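Local coordinates for protein putative isomerase (Sinorhizobium meliloti, PDB 2PPG) that is a putative isomerase of the mandelate racemase/muconate lactonizing enzyme family, within the enolase superfamily, at residues D86-F91 with D105-L110. Sequence-based numbering, arbitrary orientation.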
loop_
_atom_site.group_PDB
_atom_site.type_symbol
_atom_site.label_atom_id
_atom_site.label_comp_id
_atom_site.label_asym_id
_atom_site.label_seq_id
_atom_site.Cartn_x
_atom_site.Cartn_y
_atom_site.Cartn_z
ATOM N N ASP A 86 -20.742 19.304 -38.164
ATOM C CA ASP A 86 -21.662 20.146 -37.416
ATOM C C ASP A 86 -20.949 20.963 -36.338
ATOM O O ASP A 86 -21.296 22.128 -36.083
ATOM C CB ASP A 86 -22.784 19.306 -36.792
ATOM C CG ASP A 86 -23.818 20.156 -36.073
ATOM O OD1 ASP A 86 -24.317 21.135 -36.668
ATOM O OD2 ASP A 86 -24.128 19.859 -34.904
ATOM N N LEU A 87 -19.946 20.358 -35.709
ATOM C CA LEU A 87 -19.254 21.019 -34.613
ATOM C C LEU A 87 -17.817 21.403 -34.925
ATOM O O LEU A 87 -17.466 22.583 -34.857
ATOM C CB LEU A 87 -19.303 20.156 -33.353
ATOM C CG LEU A 87 -18.499 20.686 -32.172
ATOM C CD1 LEU A 87 -19.109 21.991 -31.617
ATOM C CD2 LEU A 87 -18.366 19.631 -31.090
ATOM N N LEU A 88 -16.990 20.421 -35.269
ATOM C CA LEU A 88 -15.539 20.622 -35.256
ATOM C C LEU A 88 -14.992 21.534 -36.341
ATOM O O LEU A 88 -14.100 22.345 -36.087
ATOM C CB LEU A 88 -14.817 19.281 -35.301
ATOM C CG LEU A 88 -15.076 18.360 -34.116
ATOM C CD1 LEU A 88 -14.278 17.097 -34.318
ATOM C CD2 LEU A 88 -14.693 19.039 -32.816
ATOM N N ALA A 89 -15.531 21.401 -37.544
ATOM C CA ALA A 89 -15.040 22.139 -38.699
ATOM C C ALA A 89 -14.924 23.645 -38.427
ATOM O O ALA A 89 -13.870 24.242 -38.657
ATOM C CB ALA A 89 -15.923 21.869 -39.913
ATOM N N ASP A 90 -15.994 24.249 -37.924
ATOM C CA ASP A 90 -16.006 25.688 -37.721
ATOM C C ASP A 90 -15.103 26.166 -36.590
ATOM O O ASP A 90 -14.835 27.363 -36.469
ATOM C CB ASP A 90 -17.439 26.202 -37.561
ATOM C CG ASP A 90 -18.213 26.160 -38.871
ATOM O OD1 ASP A 90 -17.639 26.571 -39.900
ATOM O OD2 ASP A 90 -19.377 25.704 -38.882
ATOM N N PHE A 91 -14.611 25.235 -35.778
ATOM C CA PHE A 91 -13.621 25.585 -34.762
ATOM C C PHE A 91 -12.213 25.277 -35.207
ATOM O O PHE A 91 -11.258 25.582 -34.504
ATOM C CB PHE A 91 -13.952 24.934 -33.417
ATOM C CG PHE A 91 -15.127 25.563 -32.752
ATOM C CD1 PHE A 91 -15.004 26.805 -32.138
ATOM C CD2 PHE A 91 -16.374 24.949 -32.790
ATOM C CE1 PHE A 91 -16.101 27.413 -31.548
ATOM C CE2 PHE A 91 -17.477 25.544 -32.193
ATOM C CZ PHE A 91 -17.343 26.780 -31.577
ATOM N N ASP A 105 -6.338 19.865 -28.395
ATOM C CA ASP A 105 -6.743 20.158 -27.026
ATOM C C ASP A 105 -7.914 21.129 -26.970
ATOM O O ASP A 105 -8.852 20.915 -26.216
ATOM C CB ASP A 105 -5.565 20.706 -26.224
ATOM C CG ASP A 105 -4.532 19.637 -25.893
ATOM O OD1 ASP A 105 -4.908 18.449 -25.797
ATOM O OD2 ASP A 105 -3.341 19.986 -25.730
ATOM N N ASP A 106 -7.855 22.197 -27.764
ATOM C CA ASP A 106 -8.957 23.161 -27.842
ATOM C C ASP A 106 -10.282 22.486 -28.151
ATOM O O ASP A 106 -11.278 22.777 -27.506
ATOM C CB ASP A 106 -8.665 24.234 -28.889
ATOM C CG ASP A 106 -7.635 25.255 -28.411
ATOM O OD1 ASP A 106 -7.221 25.177 -27.230
ATOM O OD2 ASP A 106 -7.242 26.137 -29.217
ATOM N N LEU A 107 -10.272 21.563 -29.115
ATOM C CA LEU A 107 -11.478 20.862 -29.579
ATOM C C LEU A 107 -11.940 19.825 -28.568
ATOM O O LEU A 107 -13.127 19.539 -28.417
ATOM C CB LEU A 107 -11.210 20.149 -30.904
ATOM C CG LEU A 107 -10.784 20.893 -32.176
ATOM C CD1 LEU A 107 -10.619 19.901 -33.360
ATOM C CD2 LEU A 107 -11.744 22.020 -32.523
ATOM N N TYR A 108 -10.978 19.241 -27.888
ATOM C CA TYR A 108 -11.279 18.290 -26.848
ATOM C C TYR A 108 -11.904 19.011 -25.637
ATOM O O TYR A 108 -12.886 18.551 -25.060
ATOM C CB TYR A 108 -9.996 17.578 -26.487
ATOM C CG TYR A 108 -10.136 16.550 -25.421
ATOM C CD1 TYR A 108 -10.176 15.199 -25.747
ATOM C CD2 TYR A 108 -10.165 16.912 -24.084
ATOM C CE1 TYR A 108 -10.268 14.232 -24.764
ATOM C CE2 TYR A 108 -10.246 15.956 -23.090
ATOM C CZ TYR A 108 -10.306 14.617 -23.441
ATOM O OH TYR A 108 -10.403 13.664 -22.468
ATOM N N ASP A 109 -11.350 20.164 -25.280
ATOM C CA ASP A 109 -11.910 20.982 -24.209
ATOM C C ASP A 109 -13.341 21.445 -24.499
ATOM O O ASP A 109 -14.073 21.802 -23.579
ATOM C CB ASP A 109 -11.017 22.190 -23.928
ATOM C CG ASP A 109 -9.700 21.806 -23.262
ATOM O OD1 ASP A 109 -9.593 20.682 -22.733
ATOM O OD2 ASP A 109 -8.765 22.637 -23.269
ATOM N N LEU A 110 -13.732 21.431 -25.769
ATOM C CA LEU A 110 -15.069 21.844 -26.183
ATOM C C LEU A 110 -16.205 20.987 -25.584
ATOM O O LEU A 110 -17.318 21.481 -25.362
ATOM C CB LEU A 110 -15.148 21.837 -27.707
ATOM C CG LEU A 110 -15.340 23.137 -28.498
ATOM C CD1 LEU A 110 -14.910 24.426 -27.763
ATOM C CD2 LEU A 110 -14.647 23.023 -29.848
#
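Leu110 sets one methyl, CD2, over a face of the Phe91 ring, 4.2 Å from the ring centroid and 27° off its normal, a CH-pi contact. The methyl sits off-centre toward the CG-CD2 bond of the ring, with CD2 of Leu110 lying 3.9 Å from CG of Phe91. Leu107 touches the same phenylalanine nearer the backbone: its CD2 methyl meets CB of Phe91 at 3.8 Å, so that Phe91 is held at both stem and ring by leucines three residues apart. The backbone points CB of Phe91 at Leu107; with CG beside its own N and anti to the carbonyl carbon (chi1 -72°), the ring is carried under the Leu110 methyl. One turn earlier, Leu88 slants across Leu107, its CD2 methyl 4.1 Å from CB of Leu107. The helices draw together here, with CA of Leu88 and CA of Leu107 7.0 Å apart. Leu125 of helix 119-140 touches Leu88 and Leu107, and Ala124 and Ile128 add to the buried side at Leu88. No hydrogen bond joins the two segments; the side chains meet through apolar groups. The flanks differ: Asp86, Asp90, Asp106 and Asp109 are only partly buried and make no contact across the seam. Asp106 pairs instead with Arg95 and, together with Asp109, with Arg45 of a second subunit, which also packs Asn34 on Phe91. An apolar interior with a charged margin at a subunit interface thus joins helices 77-92 and 100-109, part of the helical layer of the alpha+beta N-terminal capping domain characteristic of the enolase superfamily.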